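RNA-binding protein RO60 (Deinococcus radiodurans, PDB 2NVO) binds several small RNAs that accumulate during recovery from ultraviolet irradiation and contributes to the resistance of the bacterium to that radiation. Local coordinates at residues E349-T352 with L353-N357; A297-E300 with R301-P305; A68-F71 with V72-L75; F411-Q414 with F415-L418. All coordinates share one frame; numbering follows the deposited sequence.

Contact 1: residues E349-T352 with L353-N357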
loop_
_atom_site.group_PDB
_atom_site.type_symbol
_atom_site.label_atom_id
_atom_site.label_comp_id
_atom_site.label_asym_id
_atom_site.label_seq_id
_atom_site.Cartn_x
_atom_site.Cartn_y
_atom_site.Cartn_z
ATOM N N GLU A 349 4.256 6.449 -21.336
ATOM C CA GLU A 349 2.922 6.907 -21.685
ATOM C C GLU A 349 1.905 6.587 -20.593
ATOM O O GLU A 349 1.043 7.405 -20.297
ATOM C CB GLU A 349 2.460 6.309 -23.032
ATOM C CG GLU A 349 1.110 6.854 -23.486
ATOM C CD GLU A 349 0.623 6.268 -24.815
ATOM O OE1 GLU A 349 1.458 5.762 -25.586
ATOM O OE2 GLU A 349 -0.597 6.328 -25.081
ATOM N N ALA A 350 1.998 5.392 -20.007
ATOM C CA ALA A 350 1.139 5.009 -18.897
ATOM C C ALA A 350 1.284 5.994 -17.729
ATOM O O ALA A 350 0.301 6.363 -17.097
ATOM C CB ALA A 350 1.444 3.581 -18.441
ATOM N N PHE A 351 2.515 6.418 -17.460
ATOM C CA PHE A 351 2.781 7.411 -16.425
ATOM C C PHE A 351 1.939 8.670 -16.637
ATOM O O PHE A 351 1.224 9.111 -15.743
ATOM C CB PHE A 351 4.271 7.757 -16.446
ATOM C CG PHE A 351 4.667 8.868 -15.520
ATOM C CD1 PHE A 351 4.855 8.631 -14.171
ATOM C CD2 PHE A 351 4.911 10.148 -16.011
ATOM C CE1 PHE A 351 5.269 9.655 -13.304
ATOM C CE2 PHE A 351 5.324 11.176 -15.155
ATOM C CZ PHE A 351 5.496 10.919 -13.788
ATOM N N THR A 352 2.001 9.226 -17.840
ATOM C CA THR A 352 1.242 10.439 -18.173
ATOM C C THR A 352 -0.263 10.205 -18.101
ATOM O O THR A 352 -0.997 11.021 -17.540
ATOM C CB THR A 352 1.659 10.970 -19.545
ATOM O OG1 THR A 352 3.069 11.230 -19.529
ATOM C CG2 THR A 352 0.905 12.263 -19.891
ATOM N N LEU A 353 -0.722 9.073 -18.628
ATOM C CA LEU A 353 -2.154 8.748 -18.644
ATOM C C LEU A 353 -2.721 8.535 -17.251
ATOM O O LEU A 353 -3.897 8.796 -16.997
ATOM C CB LEU A 353 -2.417 7.504 -19.503
ATOM C CG LEU A 353 -2.088 7.637 -20.989
ATOM C CD1 LEU A 353 -2.152 6.285 -21.710
ATOM C CD2 LEU A 353 -3.029 8.641 -21.633
ATOM N N ALA A 354 -1.883 8.077 -16.331
ATOM C CA ALA A 354 -2.339 7.781 -14.979
ATOM C C ALA A 354 -2.668 9.034 -14.149
ATOM O O ALA A 354 -3.387 8.943 -13.169
ATOM C CB ALA A 354 -1.314 6.876 -14.239
ATOM N N PHE A 355 -2.144 10.192 -14.538
ATOM C CA PHE A 355 -2.452 11.439 -13.835
ATOM C C PHE A 355 -3.956 11.693 -13.770
ATOM O O PHE A 355 -4.469 12.197 -12.777
ATOM C CB PHE A 355 -1.785 12.628 -14.514
ATOM C CG PHE A 355 -0.340 12.787 -14.178
ATOM C CD1 PHE A 355 0.093 13.865 -13.424
ATOM C CD2 PHE A 355 0.597 11.865 -14.627
ATOM C CE1 PHE A 355 1.439 14.010 -13.120
ATOM C CE2 PHE A 355 1.937 12.022 -14.337
ATOM C CZ PHE A 355 2.356 13.092 -13.580
ATOM N N GLY A 356 -4.662 11.322 -14.832
ATOM C CA GLY A 356 -6.095 11.533 -14.900
ATOM C C GLY A 356 -6.884 10.761 -13.868
ATOM O O GLY A 356 -8.058 11.055 -13.630
ATOM N N ASN A 357 -6.249 9.782 -13.236
ATOM C CA ASN A 357 -6.932 8.958 -12.245
ATOM C C ASN A 357 -6.452 9.148 -10.799
ATOM O O ASN A 357 -6.809 8.374 -9.914
ATOM C CB ASN A 357 -6.867 7.488 -12.659
ATOM C CG ASN A 357 -7.278 7.276 -14.128
ATOM O OD1 ASN A 357 -6.587 6.599 -14.884
ATOM N ND2 ASN A 357 -8.391 7.885 -14.532
#
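The last turns of helix 341-354, at the passage from the helical TROVE horseshoe to the von Willebrand factor A-like domain, carry a T-shaped phenylalanine pair one helical turn apart. Phe-355 turns the CE2-CZ edge of its ring onto one face of Phe-351; the ring centroids lie 5.1 Å apart and the planes stand at 82°. CE2 of Phe-355 sits over the rim of that face rather than its middle, 3.6 Å from CE2 of Phe-351. Different first torsions bring the rings together: Phe-351 sets CG anti to its N (chi1 174°) and its ring stands out from the helix nearly at right angles to the axis, whereas Phe-355, with CG beside its N (chi1 -80°), leans back toward it. Pro-315 of helix 315-326 touches both side chains, and Phe-355 also meets Leu-397, Ile-398 and, through a cation-pi contact, Arg-401 of helix 388-402, so the pair lies where the two domains join.

Beneath the rings the backbone is still helical. Leu-353 N donates to Glu-349 O at 2.9 Å, and Ala-354 N to Ala-350 O at 2.9 Å. The bond from Phe-355 N to Thr-352 O is weak and spans three residues instead of four. On another side of the helix the extended Glu-349 chain passes over Leu-353, its OE2 3.7 Å from Leu-353 CD1. Phe-351 O lies in the plane of the Phe-355 ring at its edge, 3.0 Å from CD2.

Contact 2: residues A297-E300 with R301-P305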
loop_
_atom_site.group_PDB
_atom_site.type_symbol
_atom_site.label_atom_id
_atom_site.label_comp_id
_atom_site.label_asym_id
_atom_site.label_seq_id
_atom_site.Cartn_x
_atom_site.Cartn_y
_atom_site.Cartn_z
ATOM N N ALA A 297 0.897 -6.481 -27.886
ATOM C CA ALA A 297 -0.211 -6.791 -26.999
ATOM C C ALA A 297 0.071 -6.237 -25.602
ATOM O O ALA A 297 -0.828 -5.743 -24.925
ATOM C CB ALA A 297 -0.444 -8.299 -26.941
ATOM N N VAL A 298 1.326 -6.326 -25.163
ATOM C CA VAL A 298 1.665 -5.723 -23.861
ATOM C C VAL A 298 1.497 -4.201 -23.919
ATOM O O VAL A 298 0.840 -3.615 -23.067
ATOM C CB VAL A 298 3.081 -6.131 -23.393
ATOM C CG1 VAL A 298 3.538 -5.288 -22.177
ATOM C CG2 VAL A 298 3.101 -7.615 -23.033
ATOM N N ILE A 299 2.057 -3.566 -24.943
ATOM C CA ILE A 299 1.909 -2.121 -25.103
ATOM C C ILE A 299 0.451 -1.675 -25.039
ATOM O O ILE A 299 0.128 -0.709 -24.357
ATOM C CB ILE A 299 2.578 -1.616 -26.386
ATOM C CG1 ILE A 299 4.100 -1.767 -26.259
ATOM C CG2 ILE A 299 2.213 -0.144 -26.677
ATOM C CD1 ILE A 299 4.828 -1.609 -27.585
ATOM N N GLU A 300 -0.430 -2.385 -25.742
ATOM C CA GLU A 300 -1.850 -2.028 -25.746
ATOM C C GLU A 300 -2.492 -2.118 -24.359
ATOM O O GLU A 300 -3.326 -1.296 -23.993
ATOM C CB GLU A 300 -2.635 -2.888 -26.757
ATOM C CG GLU A 300 -2.206 -2.672 -28.202
ATOM C CD GLU A 300 -2.320 -1.218 -28.643
ATOM O OE1 GLU A 300 -3.216 -0.511 -28.137
ATOM O OE2 GLU A 300 -1.516 -0.773 -29.494
ATOM N N ARG A 301 -2.121 -3.122 -23.588
ATOM C CA ARG A 301 -2.654 -3.223 -22.236
ATOM C C ARG A 301 -2.109 -2.121 -21.315
ATOM O O ARG A 301 -2.837 -1.580 -20.498
ATOM C CB ARG A 301 -2.357 -4.603 -21.656
ATOM C CG ARG A 301 -2.897 -5.730 -22.522
ATOM C CD ARG A 301 -2.429 -7.066 -22.018
ATOM N NE ARG A 301 -2.836 -7.247 -20.630
ATOM C CZ ARG A 301 -2.789 -8.408 -19.991
ATOM N NH1 ARG A 301 -2.366 -9.496 -20.624
ATOM N NH2 ARG A 301 -3.171 -8.480 -18.727
ATOM N N LEU A 302 -0.827 -1.801 -21.469
ATOM C CA LEU A 302 -0.150 -0.843 -20.599
ATOM C C LEU A 302 -0.679 0.573 -20.780
ATOM O O LEU A 302 -0.601 1.398 -19.868
ATOM C CB LEU A 302 1.354 -0.856 -20.882
ATOM C CG LEU A 302 2.088 -2.117 -20.441
ATOM C CD1 LEU A 302 3.559 -2.031 -20.818
ATOM C CD2 LEU A 302 1.895 -2.290 -18.942
ATOM N N THR A 303 -1.199 0.858 -21.970
ATOM C CA THR A 303 -1.653 2.202 -22.297
ATOM C C THR A 303 -3.163 2.263 -22.512
ATOM O O THR A 303 -3.670 3.232 -23.052
ATOM C CB THR A 303 -0.969 2.740 -23.560
ATOM O OG1 THR A 303 -1.216 1.851 -24.659
ATOM C CG2 THR A 303 0.541 2.882 -23.347
ATOM N N ASP A 304 -3.867 1.223 -22.091
ATOM C CA ASP A 304 -5.328 1.189 -22.197
ATOM C C ASP A 304 -5.939 2.088 -21.120
ATOM O O ASP A 304 -5.873 1.769 -19.940
ATOM C CB ASP A 304 -5.806 -0.250 -22.028
ATOM C CG ASP A 304 -7.316 -0.405 -22.226
ATOM O OD1 ASP A 304 -7.793 -1.548 -22.315
ATOM O OD2 ASP A 304 -8.016 0.611 -22.288
ATOM N N PRO A 305 -6.527 3.224 -21.525
ATOM C CA PRO A 305 -7.049 4.183 -20.547
ATOM C C PRO A 305 -8.094 3.578 -19.621
ATOM O O PRO A 305 -8.108 3.876 -18.427
ATOM C CB PRO A 305 -7.666 5.276 -21.428
ATOM C CG PRO A 305 -6.887 5.203 -22.693
ATOM C CD PRO A 305 -6.631 3.737 -22.902
#
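This is a helix C-terminal contact: helix 292-302, one of the TROVE helices, gives way to the short connection before helix 305-310. Thr-303, the first residue to leave helical backbone angles, bends its hydroxyl back onto the last turn. OG1 stands between its own backbone N and carbonyl carbon (chi1 57°), and from there it donates to Ile-299 O at 2.9 Å, tilted 33° from the carbonyl plane. Thr-303 N gives the same oxygen a weak second bond, so Ile-299 O takes two donors from one residue. One residue back, Leu-302 N bonds Val-298 O at 2.9 Å. Val-298 and Leu-302 lie side by side and point the same way, CG1 of Val-298 meeting CD1 of Leu-302 at 3.5 Å; both pack against helix 271-283. Arg-301 lays CG against Ala-297 O (3.2 Å) before its chain bends away, and NH1 hydrogen-bonds Met-266 O. Ile-299 and Thr-303 face helix 341-354. Asp-304 OD2 accepts a weak bond from Ala-306 N. With Asp-304 as N-cap directly after Thr-303, helix 292-302 passes into helix 305-310 through a tight turn, within the HEAT-like helical repeat fold of the TROVE domain.

Contact 3: residues A68-F71 with V72-L75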
loop_
_atom_site.group_PDB
_atom_site.type_symbol
_atom_site.label_atom_id
_atom_site.label_comp_id
_atom_site.label_asym_id
_atom_site.label_seq_id
_atom_site.Cartn_x
_atom_site.Cartn_y
_atom_site.Cartn_z
ATOM N N ALA A 68 -0.036 -1.897 20.083
ATOM C CA ALA A 68 -0.989 -1.055 20.803
ATOM C C ALA A 68 -0.274 -0.198 21.845
ATOM O O ALA A 68 0.542 -0.696 22.606
ATOM C CB ALA A 68 -2.061 -1.913 21.458
ATOM N N THR A 69 -0.564 1.094 21.872
ATOM C CA THR A 69 0.018 1.959 22.885
ATOM C C THR A 69 -0.935 2.080 24.068
ATOM O O THR A 69 -2.057 1.583 24.024
ATOM C CB THR A 69 0.322 3.366 22.339
ATOM O OG1 THR A 69 -0.891 3.974 21.882
ATOM C CG2 THR A 69 1.330 3.295 21.196
ATOM N N ASP A 70 -0.490 2.755 25.119
ATOM C CA ASP A 70 -1.311 2.912 26.318
ATOM C C ASP A 70 -2.627 3.597 26.003
ATOM O O ASP A 70 -3.687 3.168 26.474
ATOM C CB ASP A 70 -0.555 3.671 27.410
ATOM C CG ASP A 70 0.648 2.910 27.916
ATOM O OD1 ASP A 70 0.846 1.759 27.485
ATOM O OD2 ASP A 70 1.405 3.460 28.744
ATOM N N PHE A 71 -2.579 4.654 25.194
ATOM C CA PHE A 71 -3.808 5.349 24.865
ATOM C C PHE A 71 -4.814 4.405 24.230
ATOM O O PHE A 71 -6.015 4.485 24.497
ATOM C CB PHE A 71 -3.588 6.530 23.926
ATOM C CG PHE A 71 -4.840 6.952 23.235
ATOM C CD1 PHE A 71 -5.725 7.815 23.854
ATOM C CD2 PHE A 71 -5.170 6.440 21.992
ATOM C CE1 PHE A 71 -6.904 8.182 23.233
ATOM C CE2 PHE A 71 -6.344 6.803 21.370
ATOM C CZ PHE A 71 -7.215 7.677 21.994
ATOM N N VAL A 72 -4.321 3.518 23.374
ATOM C CA VAL A 72 -5.195 2.599 22.663
ATOM C C VAL A 72 -5.855 1.574 23.596
ATOM O O VAL A 72 -7.051 1.297 23.484
ATOM C CB VAL A 72 -4.441 1.886 21.521
ATOM C CG1 VAL A 72 -5.313 0.831 20.873
ATOM C CG2 VAL A 72 -3.966 2.904 20.497
ATOM N N ARG A 73 -5.078 1.002 24.506
ATOM C CA ARG A 73 -5.632 0.032 25.450
ATOM C C ARG A 73 -6.627 0.711 26.384
ATOM O O ARG A 73 -7.756 0.253 26.555
ATOM C CB ARG A 73 -4.518 -0.627 26.257
ATOM C CG ARG A 73 -3.683 -1.600 25.450
ATOM C CD ARG A 73 -2.535 -2.142 26.265
ATOM N NE ARG A 73 -1.479 -1.154 26.432
ATOM C CZ ARG A 73 -0.396 -1.093 25.662
ATOM N NH1 ARG A 73 -0.231 -1.974 24.679
ATOM N NH2 ARG A 73 0.519 -0.155 25.870
ATOM N N GLU A 74 -6.184 1.816 26.972
ATOM C CA GLU A 74 -7.000 2.629 27.866
ATOM C C GLU A 74 -8.333 3.010 27.234
ATOM O O GLU A 74 -9.362 3.030 27.902
ATOM C CB GLU A 74 -6.223 3.886 28.255
ATOM C CG GLU A 74 -7.076 5.131 28.472
ATOM C CD GLU A 74 -6.352 6.399 28.031
ATOM O OE1 GLU A 74 -6.413 6.731 26.825
ATOM O OE2 GLU A 74 -5.720 7.060 28.888
ATOM N N LEU A 75 -8.312 3.305 25.943
ATOM C CA LEU A 75 -9.529 3.680 25.247
ATOM C C LEU A 75 -10.459 2.494 25.079
ATOM O O LEU A 75 -11.674 2.640 25.149
ATOM C CB LEU A 75 -9.216 4.278 23.879
ATOM C CG LEU A 75 -10.458 4.469 23.010
ATOM C CD1 LEU A 75 -11.377 5.523 23.625
ATOM C CD2 LEU A 75 -10.066 4.855 21.593
#
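A bend at chi3 (-75°) folds the Arg-73 chain back toward the start of helix 70-78, while Asp-70, with CG beside its backbone N (chi1 -65°), places its carboxylate beside the guanidinium. NH2 of Arg-73 and OD1 of Asp-70 form a salt bridge at 2.5 Å. The oxygen lies in the guanidinium plane and is approached nearly end-on along its C-O bond; the two flat groups are turned 64° apart, and one N-H, from NH2, makes the bridge to OD1. NH1 adds a weak, bent bond to Ala-68 O, and Thr-69 O sits over the middle of one guanidinium face. Thr-69 is the N-cap residue; its OG1 is hydrogen-bonded to Asp-53 and touches Val-72 CG2 at 3.5 Å. The first helical bonds follow, Arg-73 N to Thr-69 O at 3.1 Å and Glu-74 N to Asp-70 O at 2.9 Å.

Farther along, Phe-71 and Leu-75 run side by side toward helix 40-50, CZ of the ring 4.0 Å from Leu-75 CD2. Glu-74 brings OE1 to within 3.2 Å of Phe-71 CD1, its carboxylate almost perpendicular to the ring, and the same oxygen is salt-bridged to Arg-78. Helix 100-112 lies against Ala-68 and Val-72. Since acidic Asp-70 is in the first turn, its charge probably interacts favourably with the helix dipole, while Arg-73 offsets that charge and lies against the carbonyls of Ala-68 and Thr-69 at the helix start.

Contact 4: residues F411-Q414 with F415-L418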
loop_
_atom_site.group_PDB
_atom_site.type_symbol
_atom_site.label_atom_id
_atom_site.label_comp_id
_atom_site.label_asym_id
_atom_site.label_seq_id
_atom_site.Cartn_x
_atom_site.Cartn_y
_atom_site.Cartn_z
ATOM N N PHE A 411 14.952 24.930 -2.070
ATOM C CA PHE A 411 15.877 25.441 -1.067
ATOM C C PHE A 411 17.241 25.694 -1.746
ATOM O O PHE A 411 18.245 25.036 -1.453
ATOM C CB PHE A 411 16.044 24.437 0.079
ATOM C CG PHE A 411 14.766 24.131 0.864
ATOM C CD1 PHE A 411 14.433 24.860 2.007
ATOM C CD2 PHE A 411 13.937 23.084 0.495
ATOM C CE1 PHE A 411 13.312 24.549 2.729
ATOM C CE2 PHE A 411 12.800 22.776 1.224
ATOM C CZ PHE A 411 12.493 23.512 2.341
ATOM N N ALA A 412 17.253 26.638 -2.672
ATOM C CA ALA A 412 18.412 26.886 -3.525
ATOM C C ALA A 412 19.340 27.964 -2.963
ATOM O O ALA A 412 19.442 28.122 -1.745
ATOM C CB ALA A 412 17.954 27.216 -4.940
ATOM N N GLU A 413 20.049 28.669 -3.850
ATOM C CA GLU A 413 20.834 29.852 -3.469
ATOM C C GLU A 413 20.047 30.613 -2.410
ATOM O O GLU A 413 20.525 30.906 -1.311
ATOM C CB GLU A 413 21.053 30.770 -4.683
ATOM C CG GLU A 413 21.134 30.054 -6.028
ATOM C CD GLU A 413 19.775 29.852 -6.691
ATOM O OE1 GLU A 413 18.881 30.708 -6.495
ATOM O OE2 GLU A 413 19.610 28.844 -7.420
ATOM N N GLN A 414 18.807 30.911 -2.752
ATOM C CA GLN A 414 17.839 31.309 -1.759
ATOM C C GLN A 414 16.552 30.553 -2.026
ATOM O O GLN A 414 16.439 29.839 -3.025
ATOM C CB GLN A 414 17.608 32.816 -1.810
ATOM C CG GLN A 414 17.799 33.419 -3.168
ATOM C CD GLN A 414 18.508 34.752 -3.077
ATOM O OE1 GLN A 414 18.833 35.219 -1.980
ATOM N NE2 GLN A 414 18.766 35.371 -4.228
ATOM N N PHE A 415 15.596 30.700 -1.121
ATOM C CA PHE A 415 14.317 30.023 -1.250
ATOM C C PHE A 415 13.541 30.649 -2.378
ATOM O O PHE A 415 13.145 31.811 -2.303
ATOM C CB PHE A 415 13.532 30.096 0.056
ATOM C CG PHE A 415 12.359 29.174 0.096
ATOM C CD1 PHE A 415 12.547 27.806 0.292
ATOM C CD2 PHE A 415 11.075 29.656 -0.078
ATOM C CE1 PHE A 415 11.469 26.949 0.327
ATOM C CE2 PHE A 415 9.984 28.809 -0.040
ATOM C CZ PHE A 415 10.180 27.443 0.160
ATOM N N ARG A 416 13.337 29.899 -3.444
ATOM C CA ARG A 416 12.811 30.503 -4.653
ATOM C C ARG A 416 11.972 29.511 -5.424
ATOM O O ARG A 416 12.028 28.313 -5.158
ATOM C CB ARG A 416 13.960 30.982 -5.537
ATOM C CG ARG A 416 14.803 29.845 -6.084
ATOM C CD ARG A 416 15.572 30.273 -7.310
ATOM N NE ARG A 416 16.605 29.305 -7.661
ATOM C CZ ARG A 416 16.421 28.281 -8.484
ATOM N NH1 ARG A 416 15.237 28.070 -9.047
ATOM N NH2 ARG A 416 17.431 27.462 -8.742
ATOM N N PRO A 417 11.188 30.011 -6.388
ATOM C CA PRO A 417 10.359 29.176 -7.252
ATOM C C PRO A 417 11.242 28.353 -8.158
ATOM O O PRO A 417 12.317 28.823 -8.554
ATOM C CB PRO A 417 9.580 30.198 -8.087
ATOM C CG PRO A 417 9.641 31.463 -7.319
ATOM C CD PRO A 417 10.965 31.446 -6.633
ATOM N N LEU A 418 10.805 27.137 -8.471
ATOM C CA LEU A 418 11.578 26.265 -9.347
ATOM C C LEU A 418 11.091 26.436 -10.778
ATOM O O LEU A 418 11.774 26.074 -11.730
ATOM C CB LEU A 418 11.457 24.794 -8.903
ATOM C CG LEU A 418 12.539 24.186 -8.002
ATOM C CD1 LEU A 418 13.330 25.208 -7.189
ATOM C CD2 LEU A 418 12.017 23.038 -7.114
#
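After strand 405-411 the chain reverses through Ala-412, Glu-413 and Gln-414 into strand 415-417, a tight beta-hairpin turn bringing the CA atoms of Phe-411 and Phe-415 to 4.8 Å. Their rings point the same way and form an edge-to-face pair, the edge of Phe-415 toward the face of Phe-411, with centroids 5.3 Å apart and planes inclined at 65°. CE1 of Phe-415 lies above the rim of the Phe-411 ring. Arg-416 holds CG between its backbone N and carbonyl carbon (chi1 66°), and its chain runs extended from CG to NE, which carries the guanidinium to Glu-413. The grip is side-on: NE donates to OE1 at 2.9 Å and NH2 to OE2 at 2.9 Å. Both oxygens use their syn lone pairs, and the two groups are nearly coplanar, 4° apart. NH1 reaches Pro-417 O at 3.1 Å; with all three nitrogens engaged, the guanidinium is fixed in rotation. Phe-411 touches Thr-441, a probable metal ligand by similarity, and its side chain lies about 9 Å from the bound calcium ion. Within the von Willebrand factor A-like domain, both phenylalanine side chains touch Ala-368 of strand 364-369 and Gln-445 and Pro-446 at the start of helix 445-452; Trp-449, farther along that helix, meets Phe-415 edge-to-face.

In the fold
Contacts 1 and 2 are direct neighbours, their centres about 12 Å apart: Ala-350 CB packs on Leu-302 O, and Leu-353 and Glu-349 touch Thr-303, so helices 341-354 and 292-302 are held together at their C-terminal ends. Contact 3 belongs to the same TROVE domain but lies across the chain's centre from contact 1, with centres about 42 Å apart, and contact 4 sits in the von Willebrand factor A-like domain. None is wholly core or surface. Aromatic edge-to-face packing marks contacts 1 and 4, in buried or partly buried surroundings, whereas contacts 3 and 4 place salt bridges on exposed acidic residues. Contact 2 closes a helix with a threonine hydroxyl on a carbonyl, whereas contact 3 opens one with an arginine-aspartate bridge.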